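PDB 3DTD: invasion-associated protein B from Bartonella henselae, which is of unknown function but probably takes part in the bacterium's invasion of host cells. Local coordinates for residues C[41-49]-C[155-165]; C[78-88]-C[100-108]. All coordinates share one frame; numbering follows the deposited sequence.

Contact 1: C[41-49]-C[155-165]; sequences GKKVCFMHR and FSNALNRLIAL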
loop_
_atom_site.group_PDB
_atom_site.type_symbol
_atom_site.label_atom_id
_atom_site.label_comp_id
_atom_site.label_asym_id
_atom_site.label_seq_id
_atom_site.Cartn_x
_atom_site.Cartn_y
_atom_site.Cartn_z
ATOM N N GLY C 41 2.971 -7.550 -42.171
ATOM C CA GLY C 41 3.641 -6.794 -43.229
ATOM C C GLY C 41 2.895 -5.555 -43.701
ATOM O O GLY C 41 3.512 -4.533 -44.007
ATOM N N LYS C 42 1.568 -5.644 -43.760
ATOM C CA LYS C 42 0.742 -4.558 -44.284
ATOM C C LYS C 42 0.231 -3.622 -43.196
ATOM O O LYS C 42 -0.166 -4.064 -42.113
ATOM C CB LYS C 42 -0.432 -5.115 -45.104
ATOM C CG LYS C 42 -0.044 -5.956 -46.338
ATOM C CD LYS C 42 0.496 -5.110 -47.499
ATOM C CE LYS C 42 2.014 -5.227 -47.641
ATOM N NZ LYS C 42 2.575 -4.250 -48.618
ATOM N N LYS C 43 0.254 -2.324 -43.499
ATOM C CA LYS C 43 -0.288 -1.296 -42.613
ATOM C C LYS C 43 -1.808 -1.384 -42.605
ATOM O O LYS C 43 -2.457 -1.230 -43.641
ATOM C CB LYS C 43 0.183 0.098 -43.048
ATOM C CG LYS C 43 -0.168 1.221 -42.074
ATOM C CD LYS C 43 0.920 2.287 -42.052
ATOM C CE LYS C 43 0.511 3.504 -41.236
ATOM N NZ LYS C 43 -0.310 4.459 -42.034
ATOM N N VAL C 44 -2.359 -1.670 -41.428
ATOM C CA VAL C 44 -3.797 -1.817 -41.237
ATOM C C VAL C 44 -4.306 -0.692 -40.334
ATOM O O VAL C 44 -3.820 -0.497 -39.220
ATOM C CB VAL C 44 -4.166 -3.216 -40.654
ATOM C CG1 VAL C 44 -5.661 -3.314 -40.345
ATOM C CG2 VAL C 44 -3.759 -4.328 -41.616
ATOM N N CYS C 45 -5.285 0.048 -40.833
ATOM C CA CYS C 45 -5.865 1.151 -40.088
ATOM C C CYS C 45 -7.297 0.839 -39.703
ATOM O O CYS C 45 -8.083 0.368 -40.520
ATOM C CB CYS C 45 -5.791 2.441 -40.903
ATOM S SG CYS C 45 -4.105 2.960 -41.268
ATOM N N PHE C 46 -7.628 1.090 -38.444
ATOM C CA PHE C 46 -8.980 0.849 -37.965
ATOM C C PHE C 46 -9.663 2.083 -37.383
ATOM O O PHE C 46 -9.019 3.014 -36.904
ATOM C CB PHE C 46 -9.061 -0.368 -37.021
ATOM C CG PHE C 46 -8.190 -0.271 -35.797
ATOM C CD1 PHE C 46 -8.722 0.161 -34.585
ATOM C CD2 PHE C 46 -6.848 -0.655 -35.842
ATOM C CE1 PHE C 46 -7.926 0.239 -33.439
ATOM C CE2 PHE C 46 -6.041 -0.575 -34.705
ATOM C CZ PHE C 46 -6.584 -0.129 -33.498
ATOM N N MET C 47 -10.987 2.046 -37.441
ATOM C CA MET C 47 -11.874 3.139 -37.102
ATOM C C MET C 47 -12.643 2.687 -35.877
ATOM O O MET C 47 -13.293 1.645 -35.916
ATOM C CB MET C 47 -12.844 3.276 -38.262
ATOM C CG MET C 47 -13.402 4.619 -38.532
ATOM S SD MET C 47 -14.489 4.491 -39.972
ATOM C CE MET C 47 -15.840 5.418 -39.290
ATOM N N HIS C 48 -12.582 3.438 -34.784
ATOM C CA HIS C 48 -13.199 2.956 -33.543
ATOM C C HIS C 48 -13.869 4.002 -32.663
ATOM O O HIS C 48 -13.570 5.187 -32.747
ATOM C CB HIS C 48 -12.216 2.103 -32.726
ATOM C CG HIS C 48 -10.973 2.829 -32.322
ATOM N ND1 HIS C 48 -10.806 3.371 -31.067
ATOM C CD2 HIS C 48 -9.840 3.108 -33.007
ATOM C CE1 HIS C 48 -9.619 3.943 -30.993
ATOM N NE2 HIS C 48 -9.015 3.801 -32.157
ATOM N N ARG C 49 -14.784 3.518 -31.826
ATOM C CA ARG C 49 -15.611 4.335 -30.946
ATOM C C ARG C 49 -16.042 3.514 -29.720
ATOM O O ARG C 49 -16.497 2.378 -29.859
ATOM C CB ARG C 49 -16.844 4.830 -31.715
ATOM C CG ARG C 49 -17.964 5.414 -30.863
ATOM C CD ARG C 49 -17.821 6.915 -30.724
ATOM N NE ARG C 49 -18.565 7.440 -29.583
ATOM C CZ ARG C 49 -18.074 8.284 -28.680
ATOM N NH1 ARG C 49 -16.830 8.738 -28.771
ATOM N NH2 ARG C 49 -18.848 8.687 -27.689
ATOM N N PHE C 155 -18.320 9.799 -38.370
ATOM C CA PHE C 155 -18.189 8.522 -39.086
ATOM C C PHE C 155 -17.742 8.727 -40.527
ATOM O O PHE C 155 -16.810 8.067 -40.990
ATOM C CB PHE C 155 -19.504 7.724 -39.057
ATOM C CG PHE C 155 -19.393 6.324 -39.622
ATOM C CD1 PHE C 155 -19.240 5.233 -38.770
ATOM C CD2 PHE C 155 -19.469 6.092 -41.000
ATOM C CE1 PHE C 155 -19.137 3.935 -39.278
ATOM C CE2 PHE C 155 -19.359 4.806 -41.518
ATOM C CZ PHE C 155 -19.194 3.724 -40.656
ATOM N N SER C 156 -18.424 9.629 -41.228
ATOM C CA SER C 156 -18.157 9.903 -42.640
ATOM C C SER C 156 -16.725 10.406 -42.852
ATOM O O SER C 156 -16.012 9.899 -43.719
ATOM C CB SER C 156 -19.191 10.894 -43.196
ATOM O OG SER C 156 -19.457 10.671 -44.566
ATOM N N ASN C 157 -16.303 11.368 -42.033
ATOM C CA ASN C 157 -14.952 11.930 -42.125
ATOM C C ASN C 157 -13.838 10.959 -41.743
ATOM O O ASN C 157 -12.759 10.992 -42.338
ATOM C CB ASN C 157 -14.833 13.212 -41.302
ATOM C CG ASN C 157 -15.484 14.406 -41.977
ATOM O OD1 ASN C 157 -15.593 14.469 -43.203
ATOM N ND2 ASN C 157 -15.914 15.369 -41.174
ATOM N N ALA C 158 -14.109 10.102 -40.759
ATOM C CA ALA C 158 -13.178 9.041 -40.383
ATOM C C ALA C 158 -13.072 7.964 -41.470
ATOM O O ALA C 158 -11.985 7.457 -41.735
ATOM C CB ALA C 158 -13.554 8.428 -39.040
ATOM N N LEU C 159 -14.192 7.637 -42.108
ATOM C CA LEU C 159 -14.187 6.661 -43.198
ATOM C C LEU C 159 -13.471 7.187 -44.443
ATOM O O LEU C 159 -12.779 6.432 -45.120
ATOM C CB LEU C 159 -15.605 6.195 -43.527
ATOM C CG LEU C 159 -15.783 5.053 -44.529
ATOM C CD1 LEU C 159 -14.917 3.837 -44.198
ATOM C CD2 LEU C 159 -17.239 4.672 -44.578
ATOM N N ASN C 160 -13.628 8.480 -44.719
ATOM C CA ASN C 160 -12.881 9.171 -45.775
ATOM C C ASN C 160 -11.370 9.129 -45.578
ATOM O O ASN C 160 -10.617 8.996 -46.543
ATOM C CB ASN C 160 -13.327 10.632 -45.885
ATOM C CG ASN C 160 -14.709 10.778 -46.484
ATOM O OD1 ASN C 160 -15.277 9.821 -46.993
ATOM N ND2 ASN C 160 -15.258 11.984 -46.420
ATOM N N ARG C 161 -10.946 9.260 -44.322
ATOM C CA ARG C 161 -9.548 9.123 -43.931
ATOM C C ARG C 161 -9.051 7.685 -44.102
ATOM O O ARG C 161 -7.924 7.469 -44.545
ATOM C CB ARG C 161 -9.356 9.619 -42.492
ATOM C CG ARG C 161 -7.931 9.541 -41.948
ATOM C CD ARG C 161 -6.943 10.335 -42.770
ATOM N NE ARG C 161 -5.616 10.293 -42.171
ATOM C CZ ARG C 161 -4.481 10.470 -42.837
ATOM N NH1 ARG C 161 -4.499 10.699 -44.145
ATOM N NH2 ARG C 161 -3.328 10.409 -42.190
ATOM N N LEU C 162 -9.905 6.718 -43.769
ATOM C CA LEU C 162 -9.619 5.299 -43.976
ATOM C C LEU C 162 -9.441 4.935 -45.452
ATOM O O LEU C 162 -8.602 4.096 -45.790
ATOM C CB LEU C 162 -10.709 4.433 -43.331
ATOM C CG LEU C 162 -10.322 3.495 -42.183
ATOM C CD1 LEU C 162 -9.566 4.174 -41.058
ATOM C CD2 LEU C 162 -11.545 2.777 -41.660
ATOM N N ILE C 163 -10.233 5.576 -46.314
ATOM C CA ILE C 163 -10.117 5.432 -47.770
ATOM C C ILE C 163 -8.787 6.012 -48.253
ATOM O O ILE C 163 -8.085 5.390 -49.049
ATOM C CB ILE C 163 -11.330 6.078 -48.507
ATOM C CG1 ILE C 163 -12.623 5.322 -48.173
ATOM C CG2 ILE C 163 -11.128 6.084 -50.024
ATOM C CD1 ILE C 163 -13.898 6.117 -48.367
ATOM N N ALA C 164 -8.445 7.189 -47.733
ATOM C CA ALA C 164 -7.194 7.881 -48.041
ATOM C C ALA C 164 -5.938 7.140 -47.568
ATOM O O ALA C 164 -4.893 7.217 -48.216
ATOM C CB ALA C 164 -7.220 9.295 -47.468
ATOM N N LEU C 165 -6.044 6.431 -46.445
ATOM C CA LEU C 165 -4.928 5.646 -45.914
ATOM C C LEU C 165 -4.685 4.350 -46.697
ATOM O O LEU C 165 -3.575 3.814 -46.679
ATOM C CB LEU C 165 -5.119 5.354 -44.422
ATOM C CG LEU C 165 -4.855 6.507 -43.447
ATOM C CD1 LEU C 165 -5.588 6.292 -42.131
ATOM C CD2 LEU C 165 -3.361 6.727 -43.213
#
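Met47, on the strand 42-49, reaches across to the helix 155-165 and touches four of its residues. Its CB rests against Leu162 CD2 at 3.7 Å, and its CG packs on the methyl of Ala158. With CG anti to the backbone N (chi1 -151°) and chi2 extended, SD is carried away from the strand to lie beside Leu159, 4.1 Å from Leu159 CB. A bend at chi3 then turns the terminal methyl over the ring of Phe155: CE stands 3.6 Å from the ring centroid and 17° off the normal, a CH-pi contact, while SD sits farther above the same ring as a Met-aromatic partner. CE also lies 3.3 Å from Phe155 O, a carbonyl already bonded to Leu159 N within the helix.

Helix and strand run almost antiparallel, their axes 9.0 Å apart at an angle of 173°. Small Ala158 leaves room for the long Met47, whereas the shorter Cys45 is met by the longer Leu162 and Leu165, the backbones being about equally spaced at both places. Cys45 SG touches Leu165 CD1 at 3.7 Å and is itself tied to Cys36 on the adjoining strand, so the disulfide forms part of the surface under the helix. The rings of Phe155 and Trp32 meet edge-to-face.

Although Arg161 of the helix makes a salt bridge to Glu27, no hydrogen bond joins this strand to this helix; between the two, dispersion, shape and polarisable sulfurs do the work.

Contact 2: C[78-88]-C[100-108]; sequences VPFGILVSKPV and ETGIRTCVP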
loop_
_atom_site.group_PDB
_atom_site.type_symbol
_atom_site.label_atom_id
_atom_site.label_comp_id
_atom_site.label_asym_id
_atom_site.label_seq_id
_atom_site.Cartn_x
_atom_site.Cartn_y
_atom_site.Cartn_z
ATOM N N VAL C 78 -20.620 -5.678 -26.945
ATOM C CA VAL C 78 -21.848 -5.416 -26.183
ATOM C C VAL C 78 -21.666 -5.913 -24.734
ATOM O O VAL C 78 -20.710 -6.643 -24.462
ATOM C CB VAL C 78 -23.122 -6.038 -26.879
ATOM C CG1 VAL C 78 -23.345 -5.436 -28.269
ATOM C CG2 VAL C 78 -23.051 -7.553 -26.948
ATOM N N PRO C 79 -22.551 -5.498 -23.796
ATOM C CA PRO C 79 -22.412 -5.948 -22.400
ATOM C C PRO C 79 -22.574 -7.451 -22.157
ATOM O O PRO C 79 -23.060 -8.182 -23.015
ATOM C CB PRO C 79 -23.543 -5.203 -21.670
ATOM C CG PRO C 79 -23.924 -4.097 -22.552
ATOM C CD PRO C 79 -23.685 -4.566 -23.943
ATOM N N PHE C 80 -22.152 -7.885 -20.971
ATOM C CA PHE C 80 -22.434 -9.217 -20.453
ATOM C C PHE C 80 -23.918 -9.324 -20.108
ATOM O O PHE C 80 -24.595 -8.309 -19.924
ATOM C CB PHE C 80 -21.622 -9.461 -19.177
ATOM C CG PHE C 80 -20.142 -9.625 -19.404
ATOM C CD1 PHE C 80 -19.649 -10.580 -20.293
ATOM C CD2 PHE C 80 -19.239 -8.849 -18.693
ATOM C CE1 PHE C 80 -18.287 -10.733 -20.485
ATOM C CE2 PHE C 80 -17.876 -8.999 -18.878
ATOM C CZ PHE C 80 -17.398 -9.939 -19.772
ATOM N N GLY C 81 -24.422 -10.551 -20.013
ATOM C CA GLY C 81 -25.809 -10.773 -19.598
ATOM C C GLY C 81 -26.819 -10.743 -20.731
ATOM O O GLY C 81 -28.029 -10.731 -20.488
ATOM N N ILE C 82 -26.318 -10.733 -21.964
ATOM C CA ILE C 82 -27.164 -10.712 -23.160
ATOM C C ILE C 82 -27.439 -12.141 -23.623
ATOM O O ILE C 82 -26.518 -12.955 -23.718
ATOM C CB ILE C 82 -26.510 -9.870 -24.314
ATOM C CG1 ILE C 82 -26.254 -8.422 -23.870
ATOM C CG2 ILE C 82 -27.345 -9.900 -25.603
ATOM C CD1 ILE C 82 -27.453 -7.715 -23.266
ATOM N N LEU C 83 -28.713 -12.430 -23.890
ATOM C CA LEU C 83 -29.150 -13.715 -24.435
ATOM C C LEU C 83 -28.544 -13.972 -25.808
ATOM O O LEU C 83 -28.885 -13.331 -26.801
ATOM C CB LEU C 83 -30.679 -13.806 -24.475
ATOM C CG LEU C 83 -31.325 -15.143 -24.847
ATOM C CD1 LEU C 83 -30.840 -16.267 -23.949
ATOM C CD2 LEU C 83 -32.817 -15.014 -24.743
ATOM N N VAL C 84 -27.637 -14.936 -25.821
ATOM C CA VAL C 84 -26.775 -15.256 -26.946
ATOM C C VAL C 84 -27.505 -15.941 -28.114
ATOM O O VAL C 84 -27.081 -15.834 -29.275
ATOM C CB VAL C 84 -25.574 -16.088 -26.397
ATOM C CG1 VAL C 84 -25.411 -17.433 -27.080
ATOM C CG2 VAL C 84 -24.298 -15.246 -26.345
ATOM N N SER C 85 -28.616 -16.604 -27.790
ATOM C CA SER C 85 -29.398 -17.353 -28.772
ATOM C C SER C 85 -30.296 -16.446 -29.613
ATOM O O SER C 85 -30.691 -16.805 -30.725
ATOM C CB SER C 85 -30.225 -18.447 -28.085
ATOM O OG SER C 85 -31.042 -17.918 -27.053
ATOM N N LYS C 86 -30.612 -15.270 -29.078
ATOM C CA LYS C 86 -31.433 -14.284 -29.775
ATOM C C LYS C 86 -30.542 -13.225 -30.440
ATOM O O LYS C 86 -29.455 -12.931 -29.928
ATOM C CB LYS C 86 -32.447 -13.660 -28.808
ATOM C CG LYS C 86 -33.562 -14.627 -28.409
ATOM C CD LYS C 86 -34.771 -13.912 -27.820
ATOM C CE LYS C 86 -35.784 -13.524 -28.893
ATOM N NZ LYS C 86 -36.482 -14.715 -29.464
ATOM N N PRO C 87 -30.986 -12.664 -31.589
ATOM C CA PRO C 87 -30.094 -11.811 -32.381
ATOM C C PRO C 87 -29.859 -10.404 -31.826
ATOM O O PRO C 87 -30.597 -9.934 -30.953
ATOM C CB PRO C 87 -30.807 -11.721 -33.742
ATOM C CG PRO C 87 -31.969 -12.658 -33.671
ATOM C CD PRO C 87 -32.305 -12.783 -32.231
ATOM N N VAL C 88 -28.809 -9.763 -32.331
ATOM C CA VAL C 88 -28.533 -8.357 -32.076
ATOM C C VAL C 88 -28.920 -7.585 -33.336
ATOM O O VAL C 88 -28.395 -7.843 -34.423
ATOM C CB VAL C 88 -27.042 -8.109 -31.703
ATOM C CG1 VAL C 88 -26.743 -6.613 -31.582
ATOM C CG2 VAL C 88 -26.682 -8.829 -30.402
ATOM N N GLU C 100 -29.468 -7.731 -38.951
ATOM C CA GLU C 100 -29.624 -8.664 -37.845
ATOM C C GLU C 100 -28.476 -9.665 -37.831
ATOM O O GLU C 100 -28.248 -10.384 -38.804
ATOM C CB GLU C 100 -30.977 -9.367 -37.909
ATOM C CG GLU C 100 -31.679 -9.407 -36.569
ATOM C CD GLU C 100 -33.111 -9.877 -36.667
ATOM O OE1 GLU C 100 -34.013 -9.086 -36.316
ATOM O OE2 GLU C 100 -33.337 -11.033 -37.091
ATOM N N THR C 101 -27.744 -9.679 -36.724
ATOM C CA THR C 101 -26.572 -10.537 -36.549
ATOM C C THR C 101 -26.552 -11.048 -35.101
ATOM O O THR C 101 -27.490 -10.801 -34.350
ATOM C CB THR C 101 -25.247 -9.802 -36.958
ATOM O OG1 THR C 101 -24.108 -10.614 -36.639
ATOM C CG2 THR C 101 -25.122 -8.443 -36.267
ATOM N N GLY C 102 -25.507 -11.775 -34.715
ATOM C CA GLY C 102 -25.443 -12.347 -33.374
ATOM C C GLY C 102 -24.070 -12.315 -32.737
ATOM O O GLY C 102 -23.074 -12.050 -33.407
ATOM N N ILE C 103 -24.038 -12.582 -31.431
ATOM C CA ILE C 103 -22.797 -12.720 -30.658
ATOM C C ILE C 103 -22.034 -13.960 -31.121
ATOM O O ILE C 103 -22.615 -15.036 -31.239
ATOM C CB ILE C 103 -23.091 -12.785 -29.121
ATOM C CG1 ILE C 103 -23.673 -11.457 -28.634
ATOM C CG2 ILE C 103 -21.836 -13.146 -28.311
ATOM C CD1 ILE C 103 -24.295 -11.508 -27.249
ATOM N N ARG C 104 -20.747 -13.791 -31.413
ATOM C CA ARG C 104 -19.880 -14.901 -31.793
ATOM C C ARG C 104 -19.252 -15.545 -30.554
ATOM O O ARG C 104 -19.175 -16.779 -30.438
ATOM C CB ARG C 104 -18.783 -14.418 -32.750
ATOM C CG ARG C 104 -17.805 -15.499 -33.178
ATOM C CD ARG C 104 -17.094 -15.169 -34.474
ATOM N NE ARG C 104 -16.375 -16.335 -34.987
ATOM C CZ ARG C 104 -15.104 -16.619 -34.714
ATOM N NH1 ARG C 104 -14.386 -15.815 -33.934
ATOM N NH2 ARG C 104 -14.547 -17.712 -35.224
ATOM N N THR C 105 -18.801 -14.689 -29.640
ATOM C CA THR C 105 -18.126 -15.105 -28.418
ATOM C C THR C 105 -18.112 -13.958 -27.416
ATOM O O THR C 105 -18.459 -12.825 -27.756
ATOM C CB THR C 105 -16.671 -15.576 -28.693
ATOM O OG1 THR C 105 -16.117 -16.135 -27.500
ATOM C CG2 THR C 105 -15.777 -14.435 -29.190
ATOM N N CYS C 106 -17.730 -14.254 -26.180
ATOM C CA CYS C 106 -17.506 -13.211 -25.191
ATOM C C CYS C 106 -16.133 -13.367 -24.568
ATOM O O CYS C 106 -15.637 -14.479 -24.396
ATOM C CB CYS C 106 -18.597 -13.191 -24.119
ATOM S SG CYS C 106 -20.323 -13.188 -24.749
ATOM N N VAL C 107 -15.522 -12.227 -24.266
ATOM C CA VAL C 107 -14.179 -12.134 -23.704
ATOM C C VAL C 107 -14.315 -11.260 -22.440
ATOM O O VAL C 107 -15.410 -10.754 -22.185
ATOM C CB VAL C 107 -13.180 -11.537 -24.749
ATOM C CG1 VAL C 107 -12.854 -12.560 -25.835
ATOM C CG2 VAL C 107 -13.709 -10.240 -25.365
ATOM N N PRO C 108 -13.241 -11.110 -21.623
ATOM C CA PRO C 108 -13.335 -10.189 -20.471
ATOM C C PRO C 108 -13.853 -8.767 -20.760
ATOM O O PRO C 108 -14.506 -8.176 -19.896
ATOM C CB PRO C 108 -11.896 -10.140 -19.952
ATOM C CG PRO C 108 -11.359 -11.483 -20.289
ATOM C CD PRO C 108 -11.933 -11.799 -21.638
HETATM O O HOH W 1 -26.571 -13.103 -30.185
HETATM O O HOH W 2 -25.037 -16.572 -31.862
#
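Glu100 lays its aliphatic part against the Pro87 ring, CG meeting Pro87 CB at 3.8 Å, and the exposed chain runs on past the proline, extended beyond CG. Thr101 and Val88 form an antiparallel hydrogen-bonded pair: Val88 N gives to Thr101 O at 2.6 Å, and Thr101 N to Val88 O at 3.0 Å in a nearly straight bond (176°). The Thr101 hydroxyl bonds to Pro114 O on the strand 110-117.

Beyond this pair the segments part, and Gly102 passes beside Pro87. Water then bridges the backbones: one molecule accepts from Ile103 N and donates to both Val84 O and Lys86 O, and a second donates to Ile103 O and, weakly, to Val84 O. The chain is here crossing from strand 98-101 of the four-stranded antiparallel sheet to strand 105-107 of the seven-stranded one, each outermost within the chain; the loop 79-87 makes the reverse passage, from 72-78 to 88-92.

Ile103 packs its side chain against that loop. CG1 is anti to the carbonyl carbon (chi1 -66°), and an extended chi2 (166°) carries CD1 out to Ile82 CG2 and Val84 CG2, each at 3.8 Å, with Val78 slightly farther off. Arg104 and Thr105 turn from the loop; Thr105 OG1 bonds to Ile82 O of the second subunit. Cys106, disulfide-bonded to Cys111, offers CB to the edge of the Phe80 ring. Farther round that edge, Phe80 CZ lies 3.2 Å from Val107 O and 3.4 Å from Pro108 O, carbonyls that suit the slightly positive ring hydrogens.

How the contacts relate
Contact 2 is nested, along the chain, within the loop closed by contact 1; their centres lie about 26 Å apart, on opposite sides of the chain's centre. Both reach the seven-stranded sheet, 41-49 through an inner strand covered by a helix and 100-108 through the strand 105-107, outermost within the chain, where a second subunit adds backbone bonds. Each is partly buried and holds one half of a disulfide. Contact 1 mates regular elements whose backbone bonds are made within the helix or to neighbouring strands, leaving side chains to do the joining. Contact 2 links irregular connections between two sheets, so backbone pairing and water supplement its small apolar cluster.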